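Local coordinates for protein 2,3-dihydroxybenzoate-AMP ligase (Bacillus subtilis, PDB 1MDB) that belongs to the AMP-binding enzyme family of the ANL clan and holds adenosine monophosphate and 2,3-dihydroxy-benzoic acid together in a buried pocket, at residues A[239-244]-A[302-307]; A[327-332]-A[337-342]; A[205-210]-A[233-238]; A[276-279]-A[285-288]. All coordinates share one frame; numbering follows the deposited sequence.

Interaction 1 (A[239-244]-A[302-307]); sequences SSPGVL and VLQVGG. With AMP (adenosine monophosphate), chain D; DBH (2,3-dihydroxy-benzoic acid), chain E.
Ser240 and Gln304 face each other with their CA atoms 9.4 Å apart, so the turn leading into helix 242-248 and strand 302-306 of the large mixed sheet of the AMP-binding domain meet through a side chain rather than by backbone pairing. Gln304 spans the gap. Its CG lies anti to its own carbonyl carbon (chi1 -56°) and the chain runs on extended, which brings the terminal amide to the turn. There NE2 donates to Ser240 O at 3.0 Å, on a lone pair in the carbonyl plane, although the bond is bent to 143° at the hydrogen. The same nitrogen also donates to Gln327 OE1 on the neighbouring strand, so two acceptors fix the rotation of this buried amide. Pro241, which follows Ser240 through a cis peptide bond, presents its CD to the amide from the opposite direction. A water lies 2.6 Å from Gln304 OE1, probably donating to it, and accepts from Gly242 N. Both segments line the ligand pocket: Gly307 brings its CA to within 3.4 Å of C15 of 2,3-dihydroxy-benzoic acid, while Ser240 OG hydrogen-bonds O6 of the same ligand at 2.6 Å.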
# COMPACT_ATOMS: atom_id res chain seq x y z
N SER A 239 4.52 6.07 -0.06
CA SER A 239 5.27 6.63 1.07
C SER A 239 6.20 5.74 1.89
O SER A 239 6.77 6.21 2.88
CB SER A 239 4.28 7.26 2.04
OG SER A 239 3.55 6.23 2.70
N SER A 240 6.37 4.47 1.52
CA SER A 240 7.22 3.60 2.34
C SER A 240 8.41 2.95 1.65
O SER A 240 8.50 1.72 1.59
CB SER A 240 6.36 2.50 2.97
OG SER A 240 5.26 3.04 3.69
N PRO A 241 9.36 3.76 1.13
CA PRO A 241 9.39 5.23 1.11
C PRO A 241 8.51 5.79 -0.01
O PRO A 241 8.06 6.93 0.04
CB PRO A 241 10.87 5.53 0.91
CG PRO A 241 11.33 4.39 0.05
CD PRO A 241 10.67 3.21 0.73
N GLY A 242 8.29 4.97 -1.03
CA GLY A 242 7.43 5.37 -2.14
C GLY A 242 7.91 6.48 -3.06
O GLY A 242 9.06 6.94 -2.97
N VAL A 243 7.03 6.90 -3.96
CA VAL A 243 7.35 7.96 -4.91
C VAL A 243 7.53 9.29 -4.18
O VAL A 243 8.39 10.10 -4.53
CB VAL A 243 6.24 8.08 -6.00
CG1 VAL A 243 6.20 6.80 -6.84
CG2 VAL A 243 4.87 8.30 -5.35
N LEU A 244 6.73 9.51 -3.14
CA LEU A 244 6.82 10.75 -2.37
C LEU A 244 8.07 10.77 -1.50
O LEU A 244 8.66 11.82 -1.27
CB LEU A 244 5.56 10.94 -1.51
CG LEU A 244 4.25 11.05 -2.31
CD1 LEU A 244 3.15 11.49 -1.37
CD2 LEU A 244 4.41 12.08 -3.46
N VAL A 302 18.17 -2.57 -3.69
CA VAL A 302 17.18 -2.93 -2.68
C VAL A 302 15.85 -3.33 -3.31
O VAL A 302 15.31 -2.60 -4.14
CB VAL A 302 16.91 -1.76 -1.71
CG1 VAL A 302 15.79 -2.12 -0.75
CG2 VAL A 302 18.18 -1.41 -0.95
N LEU A 303 15.34 -4.48 -2.90
CA LEU A 303 14.06 -4.96 -3.40
C LEU A 303 13.12 -5.09 -2.20
O LEU A 303 13.34 -5.93 -1.32
CB LEU A 303 14.23 -6.31 -4.09
CG LEU A 303 12.92 -6.87 -4.67
CD1 LEU A 303 12.45 -5.96 -5.78
CD2 LEU A 303 13.14 -8.29 -5.19
N GLN A 304 12.10 -4.25 -2.15
CA GLN A 304 11.14 -4.26 -1.06
C GLN A 304 10.00 -5.23 -1.34
O GLN A 304 9.50 -5.31 -2.45
CB GLN A 304 10.51 -2.88 -0.86
CG GLN A 304 11.48 -1.72 -0.60
CD GLN A 304 10.73 -0.43 -0.28
OE1 GLN A 304 9.97 0.08 -1.11
NE2 GLN A 304 10.93 0.08 0.92
N VAL A 305 9.60 -5.98 -0.31
CA VAL A 305 8.48 -6.90 -0.43
C VAL A 305 7.64 -6.72 0.83
O VAL A 305 8.13 -6.88 1.95
CB VAL A 305 8.93 -8.35 -0.57
CG1 VAL A 305 7.72 -9.23 -0.85
CG2 VAL A 305 9.94 -8.48 -1.71
N GLY A 306 6.37 -6.35 0.64
CA GLY A 306 5.50 -6.13 1.77
C GLY A 306 4.04 -6.09 1.37
O GLY A 306 3.69 -6.50 0.26
N GLY A 307 3.19 -5.58 2.25
CA GLY A 307 1.76 -5.53 1.97
C GLY A 307 1.13 -6.78 2.55
O GLY A 307 -0.03 -6.80 2.98
P AMP D . -2.63 -1.38 3.82
O1P AMP D . -3.16 -0.11 4.43
O2P AMP D . -3.33 -1.81 2.58
O3P AMP D . -1.13 -1.33 3.63
O5' AMP D . -2.96 -2.64 4.84
C5' AMP D . -2.21 -2.86 6.07
C4' AMP D . -2.40 -4.32 6.53
O4' AMP D . -1.81 -5.10 5.51
C3' AMP D . -1.66 -4.71 7.77
O3' AMP D . -2.39 -4.38 8.95
C2' AMP D . -1.45 -6.20 7.57
O2' AMP D . -2.58 -6.97 8.02
C1' AMP D . -1.22 -6.27 6.08
N9 AMP D . 0.45 -6.33 5.84
C8 AMP D . 1.16 -5.36 5.22
N7 AMP D . 2.45 -5.67 5.13
C5 AMP D . 2.53 -6.84 5.72
C6 AMP D . 3.69 -7.59 5.87
N6 AMP D . 4.88 -7.19 5.42
N1 AMP D . 3.55 -8.80 6.52
C2 AMP D . 2.36 -9.25 7.00
N3 AMP D . 1.24 -8.52 6.84
C4 AMP D . 1.31 -7.30 6.20
C21 DBH E . -0.14 -1.92 3.38
O9 DBH E . -0.47 -3.19 3.10
C18 DBH E . 1.27 -1.46 3.44
C15 DBH E . 2.33 -2.35 3.12
C12 DBH E . 3.67 -1.93 3.19
C3 DBH E . 1.57 -0.11 3.83
O3 DBH E . 0.57 0.82 4.16
C6 DBH E . 2.91 0.31 3.90
C9 DBH E . 3.96 -0.59 3.59
O6 DBH E . 3.21 1.59 4.29
O HOH W 1 8.05 1.73 -1.61

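Interaction 2 (A[327-332]-A[337-342]); sequences QQVFGM and VNYTRL. With AMP (adenosine monophosphate), chain D; DBH (2,3-dihydroxy-benzoic acid), chain E.
Gln327 opens the contact by reaching across to Thr340 at the far end of the beta hairpin formed by strands 325-331 and 337-339, two antiparallel members of the large mixed sheet. With CG anti to the backbone N (chi1 -176°) and the chain extended, NE2 donates to Thr340 O at 3.3 Å, nearly along the C=O axis. Its OE1, which accepts from Gln304 NE2, passes obliquely by the Tyr339 ring, and Leu342 CD2 packs against NE2. At Gln328 the pairing becomes partly a side-chain matter: the backbone N donates to Thr340 OG1 at 3.1 Å, whereas Gln328 O receives Thr340 N. Val329 and Tyr339 form a non-hydrogen-bonded pair whose side chains run alongside one another, CG1 of the valine 3.7 Å from CE2 of the tyrosine. Val329 O, meanwhile, accepts from N6 of adenosine monophosphate at 2.7 Å. Phe330 and Asn338 are the hydrogen-bonded pair, Phe330 N donating to Asn338 O. Phe330 O is gripped twice by Asn338, through the backbone N at 2.8 Å and ND2 at 3.0 Å, the two donors coming from opposite faces of the carbonyl plane. The second bond holds the Asn338 amide beside the Phe330 ring, their planes 32° apart, while CD1 of that ring lies 3.3 Å from C5 of the adenine. Gly331 is paired with Val337, and the absence of a side chain on the glycine leaves room for 2,3-dihydroxy-benzoic acid, whose O6 lies 3.5 Å from Val337 CG2.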
# COMPACT_ATOMS: atom_id res chain seq x y z
N GLN A 327 14.25 -6.19 1.61
CA GLN A 327 13.77 -5.39 2.72
C GLN A 327 12.30 -5.71 2.89
O GLN A 327 11.50 -5.46 1.99
CB GLN A 327 13.93 -3.88 2.49
CG GLN A 327 13.51 -3.07 3.74
CD GLN A 327 13.58 -1.56 3.54
OE1 GLN A 327 12.99 -1.01 2.61
NE2 GLN A 327 14.30 -0.88 4.43
N GLN A 328 11.94 -6.31 4.02
CA GLN A 328 10.55 -6.63 4.26
C GLN A 328 9.91 -5.38 4.81
O GLN A 328 10.49 -4.68 5.63
CB GLN A 328 10.42 -7.80 5.23
CG GLN A 328 10.91 -9.12 4.64
CD GLN A 328 10.26 -10.33 5.27
OE1 GLN A 328 10.91 -11.36 5.46
NE2 GLN A 328 8.98 -10.22 5.59
N VAL A 329 8.70 -5.10 4.35
CA VAL A 329 8.01 -3.91 4.79
C VAL A 329 6.61 -4.25 5.28
O VAL A 329 5.79 -4.77 4.53
CB VAL A 329 7.92 -2.90 3.63
CG1 VAL A 329 7.41 -1.56 4.15
CG2 VAL A 329 9.28 -2.76 2.97
N PHE A 330 6.35 -3.96 6.55
CA PHE A 330 5.05 -4.24 7.13
C PHE A 330 4.46 -2.93 7.58
O PHE A 330 4.80 -2.41 8.64
CB PHE A 330 5.21 -5.23 8.30
CG PHE A 330 3.98 -5.36 9.17
CD1 PHE A 330 2.70 -5.32 8.63
CD2 PHE A 330 4.12 -5.55 10.55
CE1 PHE A 330 1.57 -5.46 9.44
CE2 PHE A 330 3.00 -5.70 11.37
CZ PHE A 330 1.72 -5.65 10.82
N GLY A 331 3.58 -2.37 6.75
CA GLY A 331 2.96 -1.11 7.08
C GLY A 331 1.45 -1.15 6.90
O GLY A 331 0.90 -2.14 6.45
N MET A 332 0.80 -0.05 7.27
CA MET A 332 -0.65 0.08 7.15
C MET A 332 -0.94 1.53 6.83
O MET A 332 -0.21 2.43 7.28
CB MET A 332 -1.33 -0.30 8.46
CG MET A 332 -0.74 0.40 9.68
SD MET A 332 -0.92 -0.65 11.16
CE MET A 332 0.33 -1.88 10.84
N VAL A 337 4.61 1.80 10.20
CA VAL A 337 5.35 1.15 9.13
C VAL A 337 6.62 0.54 9.73
O VAL A 337 7.37 1.21 10.44
CB VAL A 337 5.75 2.14 8.02
CG1 VAL A 337 6.62 1.42 6.99
CG2 VAL A 337 4.50 2.70 7.35
N ASN A 338 6.83 -0.74 9.45
CA ASN A 338 7.99 -1.48 9.95
C ASN A 338 8.90 -1.94 8.81
O ASN A 338 8.41 -2.39 7.77
CB ASN A 338 7.53 -2.72 10.73
CG ASN A 338 6.57 -2.38 11.84
OD1 ASN A 338 6.97 -1.87 12.89
ND2 ASN A 338 5.29 -2.66 11.62
N TYR A 339 10.21 -1.85 9.02
CA TYR A 339 11.16 -2.28 7.99
C TYR A 339 12.31 -3.09 8.57
O TYR A 339 12.73 -2.86 9.70
CB TYR A 339 11.84 -1.09 7.30
CG TYR A 339 10.98 -0.03 6.64
CD1 TYR A 339 10.44 1.02 7.38
CD2 TYR A 339 10.79 -0.02 5.25
CE1 TYR A 339 9.75 2.06 6.76
CE2 TYR A 339 10.10 1.01 4.62
CZ TYR A 339 9.58 2.05 5.38
OH TYR A 339 8.91 3.08 4.76
N THR A 340 12.82 -4.04 7.80
CA THR A 340 14.01 -4.75 8.24
C THR A 340 15.05 -3.71 7.83
O THR A 340 14.86 -3.01 6.82
CB THR A 340 14.25 -6.06 7.45
OG1 THR A 340 14.17 -5.80 6.05
CG2 THR A 340 13.24 -7.11 7.85
N ARG A 341 16.12 -3.55 8.61
CA ARG A 341 17.12 -2.54 8.25
C ARG A 341 18.02 -3.04 7.14
O ARG A 341 18.28 -4.23 7.03
CB ARG A 341 17.93 -2.13 9.48
CG ARG A 341 17.08 -1.46 10.57
CD ARG A 341 16.32 -0.24 10.02
NE ARG A 341 15.67 0.54 11.07
CZ ARG A 341 14.47 0.28 11.59
NH1 ARG A 341 13.76 -0.76 11.16
NH2 ARG A 341 13.98 1.07 12.54
N LEU A 342 18.48 -2.11 6.30
CA LEU A 342 19.31 -2.46 5.15
C LEU A 342 20.66 -3.10 5.49
O LEU A 342 21.27 -3.77 4.65
CB LEU A 342 19.50 -1.22 4.27
CG LEU A 342 18.20 -0.63 3.72
CD1 LEU A 342 18.48 0.65 2.93
CD2 LEU A 342 17.49 -1.66 2.84
P AMP D . -2.63 -1.38 3.82
O1P AMP D . -3.16 -0.11 4.43
O2P AMP D . -3.33 -1.81 2.58
O3P AMP D . -1.13 -1.33 3.63
O5' AMP D . -2.96 -2.64 4.84
C5' AMP D . -2.21 -2.86 6.07
C4' AMP D . -2.40 -4.32 6.53
O4' AMP D . -1.81 -5.10 5.51
C3' AMP D . -1.66 -4.71 7.77
O3' AMP D . -2.39 -4.38 8.95
C2' AMP D . -1.45 -6.20 7.57
O2' AMP D . -2.58 -6.97 8.02
C1' AMP D . -1.22 -6.27 6.08
N9 AMP D . 0.45 -6.33 5.84
C8 AMP D . 1.16 -5.36 5.22
N7 AMP D . 2.45 -5.67 5.13
C5 AMP D . 2.53 -6.84 5.72
C6 AMP D . 3.69 -7.59 5.87
N6 AMP D . 4.88 -7.19 5.42
N1 AMP D . 3.55 -8.80 6.52
C2 AMP D . 2.36 -9.25 7.00
N3 AMP D . 1.24 -8.52 6.84
C4 AMP D . 1.31 -7.30 6.20
C21 DBH E . -0.14 -1.92 3.38
O9 DBH E . -0.47 -3.19 3.10
C18 DBH E . 1.27 -1.46 3.44
C15 DBH E . 2.33 -2.35 3.12
C12 DBH E . 3.67 -1.93 3.19
C3 DBH E . 1.57 -0.11 3.83
O3 DBH E . 0.57 0.82 4.16
C6 DBH E . 2.91 0.31 3.90
C9 DBH E . 3.96 -0.59 3.59
O6 DBH E . 3.21 1.59 4.29

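Interaction 3 (A[205-210]-A[233-238]); sequences DDYIYS and AHNYPL. With DBH (2,3-dihydroxy-benzoic acid), chain E; AMP (adenosine monophosphate), chain D.
Tyr207 donates its hydroxyl to Asn235 from an uncommon direction: OH meets OD1 at 2.9 Å from above the carbonyl plane (39° out of it) rather than on a lone pair, while the amide oxygen sits at the edge of the phenol ring. The closest CA atoms of the two segments, those of these same residues, are 10.5 Å apart, and the tyrosine side chain bridges the distance. Beside this bond, Leu238 CD2 packs 3.4 Å from Tyr207 OH, the two side chains crossing at about a right angle. The contact sets helix 204-218 against the short helix 235-239, whose N-cap position is His234, and that helix brings residues to the ligand pocket. Tyr236 lays one ring face over C12 of 2,3-dihydroxy-benzoic acid, 3.4 Å from the ring plane. Asn235 directs ND2 to O3 of the same ligand at 3.1 Å, with a weak second bond to O6. The Tyr207 ring also packs edge-to-face with Phe186. Tyr207 is thus a second-shell residue: its bond to OD1 is consistent with the Asn235 amide being oriented so that the NH2 group faces the ligand hydroxyls, and it probably makes that group a slightly stronger donor.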
# COMPACT_ATOMS: atom_id res chain seq x y z
N ASP A 205 2.02 17.42 8.44
CA ASP A 205 3.02 17.12 9.46
C ASP A 205 3.23 15.63 9.74
O ASP A 205 4.36 15.14 9.71
CB ASP A 205 2.69 17.81 10.79
CG ASP A 205 3.23 19.23 10.86
OD1 ASP A 205 4.40 19.43 10.46
OD2 ASP A 205 2.49 20.12 11.31
N ASP A 206 2.15 14.91 10.02
CA ASP A 206 2.33 13.50 10.34
C ASP A 206 2.76 12.67 9.13
O ASP A 206 3.55 11.75 9.28
CB ASP A 206 1.08 12.90 11.01
CG ASP A 206 0.02 12.44 10.01
OD1 ASP A 206 -0.99 13.16 9.81
OD2 ASP A 206 0.20 11.36 9.43
N TYR A 207 2.31 13.01 7.92
CA TYR A 207 2.70 12.23 6.75
C TYR A 207 4.14 12.52 6.34
O TYR A 207 4.92 11.61 6.08
CB TYR A 207 1.79 12.48 5.56
CG TYR A 207 1.69 11.29 4.61
CD1 TYR A 207 1.14 10.09 5.04
CD2 TYR A 207 2.12 11.38 3.29
CE1 TYR A 207 1.02 9.00 4.18
CE2 TYR A 207 2.01 10.29 2.42
CZ TYR A 207 1.45 9.10 2.87
OH TYR A 207 1.33 8.02 2.03
N ILE A 208 4.50 13.80 6.28
CA ILE A 208 5.85 14.15 5.89
C ILE A 208 6.85 13.52 6.88
O ILE A 208 7.95 13.11 6.50
CB ILE A 208 6.00 15.69 5.79
CG1 ILE A 208 5.07 16.19 4.66
CG2 ILE A 208 7.45 16.06 5.48
CD1 ILE A 208 5.01 17.70 4.49
N TYR A 209 6.47 13.40 8.15
CA TYR A 209 7.35 12.76 9.11
C TYR A 209 7.55 11.30 8.70
O TYR A 209 8.68 10.79 8.70
CB TYR A 209 6.77 12.79 10.53
CG TYR A 209 7.61 12.00 11.51
CD1 TYR A 209 8.94 12.35 11.75
CD2 TYR A 209 7.09 10.89 12.17
CE1 TYR A 209 9.74 11.61 12.62
CE2 TYR A 209 7.88 10.13 13.05
CZ TYR A 209 9.20 10.50 13.26
OH TYR A 209 10.00 9.76 14.11
N SER A 210 6.46 10.61 8.34
CA SER A 210 6.57 9.22 7.91
C SER A 210 7.50 9.11 6.69
O SER A 210 8.21 8.12 6.54
CB SER A 210 5.19 8.65 7.55
OG SER A 210 4.83 8.95 6.21
N ALA A 233 -0.64 5.07 -5.85
CA ALA A 233 -1.51 5.82 -4.94
C ALA A 233 -1.72 5.04 -3.63
O ALA A 233 -2.25 5.58 -2.66
CB ALA A 233 -2.86 6.11 -5.59
N HIS A 234 -1.33 3.77 -3.60
CA HIS A 234 -1.45 2.95 -2.38
C HIS A 234 -0.37 3.41 -1.40
O HIS A 234 0.74 3.73 -1.82
CB HIS A 234 -1.26 1.46 -2.70
CG HIS A 234 -1.39 0.57 -1.50
ND1 HIS A 234 -2.60 0.08 -1.05
CD2 HIS A 234 -0.46 0.12 -0.62
CE1 HIS A 234 -2.41 -0.62 0.05
NE2 HIS A 234 -1.12 -0.62 0.33
N ASN A 235 -0.69 3.43 -0.11
CA ASN A 235 0.25 3.90 0.92
C ASN A 235 1.69 3.38 0.81
O ASN A 235 2.64 4.12 1.04
CB ASN A 235 -0.30 3.60 2.31
CG ASN A 235 0.30 4.49 3.40
OD1 ASN A 235 0.18 5.72 3.35
ND2 ASN A 235 0.94 3.88 4.40
N TYR A 236 1.83 2.10 0.48
CA TYR A 236 3.13 1.44 0.37
C TYR A 236 3.99 2.06 -0.76
O TYR A 236 5.05 2.64 -0.48
CB TYR A 236 2.87 -0.07 0.16
CG TYR A 236 4.06 -0.97 -0.09
CD1 TYR A 236 3.87 -2.21 -0.70
CD2 TYR A 236 5.36 -0.62 0.27
CE1 TYR A 236 4.92 -3.08 -0.96
CE2 TYR A 236 6.45 -1.48 0.02
CZ TYR A 236 6.21 -2.71 -0.60
OH TYR A 236 7.23 -3.59 -0.88
N PRO A 237 3.54 1.98 -2.02
CA PRO A 237 4.35 2.57 -3.10
C PRO A 237 4.30 4.10 -3.16
O PRO A 237 4.95 4.73 -4.01
CB PRO A 237 3.78 1.90 -4.36
CG PRO A 237 2.33 1.71 -3.99
CD PRO A 237 2.43 1.17 -2.57
N LEU A 238 3.52 4.72 -2.27
CA LEU A 238 3.44 6.18 -2.24
C LEU A 238 4.33 6.79 -1.17
O LEU A 238 4.84 7.90 -1.35
CB LEU A 238 2.01 6.65 -1.97
CG LEU A 238 1.77 8.17 -1.94
CD1 LEU A 238 1.73 8.69 -3.39
CD2 LEU A 238 0.44 8.51 -1.26
C21 DBH E . -0.14 -1.92 3.38
O9 DBH E . -0.47 -3.19 3.10
C18 DBH E . 1.27 -1.46 3.44
C15 DBH E . 2.33 -2.35 3.12
C12 DBH E . 3.67 -1.93 3.19
C3 DBH E . 1.57 -0.11 3.83
O3 DBH E . 0.57 0.82 4.16
C6 DBH E . 2.91 0.31 3.90
C9 DBH E . 3.96 -0.59 3.59
O6 DBH E . 3.21 1.59 4.29
P AMP D . -2.63 -1.38 3.82
O1P AMP D . -3.16 -0.11 4.43
O2P AMP D . -3.33 -1.81 2.58
O3P AMP D . -1.13 -1.33 3.63
O5' AMP D . -2.96 -2.64 4.84
C5' AMP D . -2.21 -2.86 6.07
C4' AMP D . -2.40 -4.32 6.53
O4' AMP D . -1.81 -5.10 5.51
C3' AMP D . -1.66 -4.71 7.77
O3' AMP D . -2.39 -4.38 8.95
C2' AMP D . -1.45 -6.20 7.57
O2' AMP D . -2.58 -6.97 8.02
C1' AMP D . -1.22 -6.27 6.08
N9 AMP D . 0.45 -6.33 5.84
C8 AMP D . 1.16 -5.36 5.22
N7 AMP D . 2.45 -5.67 5.13
C5 AMP D . 2.53 -6.84 5.72
C6 AMP D . 3.69 -7.59 5.87
N6 AMP D . 4.88 -7.19 5.42
N1 AMP D . 3.55 -8.80 6.52
C2 AMP D . 2.36 -9.25 7.00
N3 AMP D . 1.24 -8.52 6.84
C4 AMP D . 1.31 -7.30 6.20

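Interaction 4 (A[276-279]-A[285-288]); sequences TALV and VWMD
Leu278 sets its CD2 methyl squarely over one face of the Trp286 indole, a CH-pi contact in which the carbon lies 3.5 Å from the centroid of the six-membered ring and only 6° off its normal. The other branch, CD1, comes down where the two rings fuse, 3.7 Å from Trp286 CD2, so the fork of the leucine spreads over much of the bicycle. CG stands anti to the carbonyl carbon, though with chi1 at -35° it is turned away from the staggered value, and this carries both methyls over the indole. Further back on the strand, Thr276 and Trp286 point toward each other, and Thr276 CG2 lies 3.8 Å from Trp286 CZ3, approaching obliquely. Together these contacts join the strand and the helix of a beta-alpha-beta unit, strand 275-278, helix 280-292 and strand 302-306, with alternate strand residues, Thr276 and Leu278, pointing toward the helix while Ala277 between them points away. The tryptophan is wedged in further by helix 261-271, where Phe265 packs against it edge-to-face. Leu278 is also tied toward the ligand pocket, its carbonyl oxygen accepting from Tyr236 OH. The polar atoms of the contacting side chains are satisfied by main-chain carbonyls outside the two segments, Thr276 OG1 by Leu227 O and Trp286 NE1 by Pro259 O. What remains between strand and helix is carbon against carbon, so the cohesion here is dispersive and hydrophobic, with the Leu278 methyl over the indole face giving it a defined geometry.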
# COMPACT_ATOMS: atom_id res chain seq x y z
N THR A 276 12.99 -0.93 -5.87
CA THR A 276 11.59 -1.07 -6.27
C THR A 276 10.82 -1.82 -5.17
O THR A 276 11.43 -2.42 -4.26
CB THR A 276 11.46 -1.79 -7.63
OG1 THR A 276 10.10 -1.71 -8.08
CG2 THR A 276 11.86 -3.25 -7.52
N ALA A 277 9.50 -1.78 -5.24
CA ALA A 277 8.69 -2.43 -4.21
C ALA A 277 7.63 -3.34 -4.79
O ALA A 277 6.90 -2.96 -5.72
CB ALA A 277 8.05 -1.38 -3.32
N LEU A 278 7.54 -4.55 -4.24
CA LEU A 278 6.58 -5.54 -4.69
C LEU A 278 5.77 -6.05 -3.49
O LEU A 278 6.08 -5.74 -2.33
CB LEU A 278 7.29 -6.75 -5.32
CG LEU A 278 8.58 -6.53 -6.14
CD1 LEU A 278 9.15 -7.88 -6.56
CD2 LEU A 278 8.29 -5.66 -7.38
N VAL A 279 4.73 -6.82 -3.80
CA VAL A 279 3.91 -7.47 -2.79
C VAL A 279 4.26 -8.94 -3.05
O VAL A 279 4.74 -9.27 -4.14
CB VAL A 279 2.38 -7.21 -3.00
CG1 VAL A 279 2.05 -5.76 -2.68
CG2 VAL A 279 1.98 -7.54 -4.43
N VAL A 285 6.29 -13.93 -9.10
CA VAL A 285 6.35 -13.80 -10.55
C VAL A 285 7.69 -13.21 -10.99
O VAL A 285 8.27 -13.65 -11.98
CB VAL A 285 5.21 -12.88 -11.09
CG1 VAL A 285 5.34 -12.70 -12.60
CG2 VAL A 285 3.85 -13.50 -10.77
N TRP A 286 8.19 -12.24 -10.23
CA TRP A 286 9.47 -11.62 -10.57
C TRP A 286 10.63 -12.59 -10.45
O TRP A 286 11.54 -12.58 -11.28
CB TRP A 286 9.71 -10.40 -9.67
CG TRP A 286 9.05 -9.14 -10.18
CD1 TRP A 286 7.78 -9.03 -10.70
CD2 TRP A 286 9.62 -7.83 -10.23
NE1 TRP A 286 7.54 -7.73 -11.06
CE2 TRP A 286 8.64 -6.97 -10.78
CE3 TRP A 286 10.86 -7.29 -9.85
CZ2 TRP A 286 8.87 -5.60 -10.97
CZ3 TRP A 286 11.08 -5.93 -10.04
CH2 TRP A 286 10.09 -5.10 -10.59
N MET A 287 10.60 -13.43 -9.41
CA MET A 287 11.65 -14.41 -9.21
C MET A 287 11.65 -15.44 -10.34
O MET A 287 12.71 -15.80 -10.84
CB MET A 287 11.51 -15.10 -7.85
CG MET A 287 11.69 -14.13 -6.68
SD MET A 287 12.06 -14.93 -5.10
CE MET A 287 13.81 -14.75 -5.06
N ASP A 288 10.47 -15.90 -10.77
CA ASP A 288 10.43 -16.85 -11.88
C ASP A 288 11.00 -16.18 -13.12
O ASP A 288 11.87 -16.72 -13.80
CB ASP A 288 8.99 -17.28 -12.22
CG ASP A 288 8.41 -18.24 -11.20
OD1 ASP A 288 7.30 -18.75 -11.45
OD2 ASP A 288 9.06 -18.48 -10.16

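All four contacts are buried, but they differ in chemistry with their distance from the ligands. Interactions 1, 2 and 3 each touch both adenosine monophosphate and 2,3-dihydroxy-benzoic acid, and each relies on hydrogen bonds: a single side-chain amide in 1, mainly main-chain pairing, with side-chain amides and a hydroxyl, in 2, a phenol in 3. Interaction 4, farther from the pocket, is apolar. Interactions 1, 2 and 4 share the large mixed sheet, in which strands 275-278, 302-306 and 325-331 are consecutive neighbours; 4 is nested in the chain loop that 1 closes. Interactions 1 and 3 meet at consecutive short helices, where Val243 N and Pro237 O are 3.0 Å apart in a probable hydrogen bond.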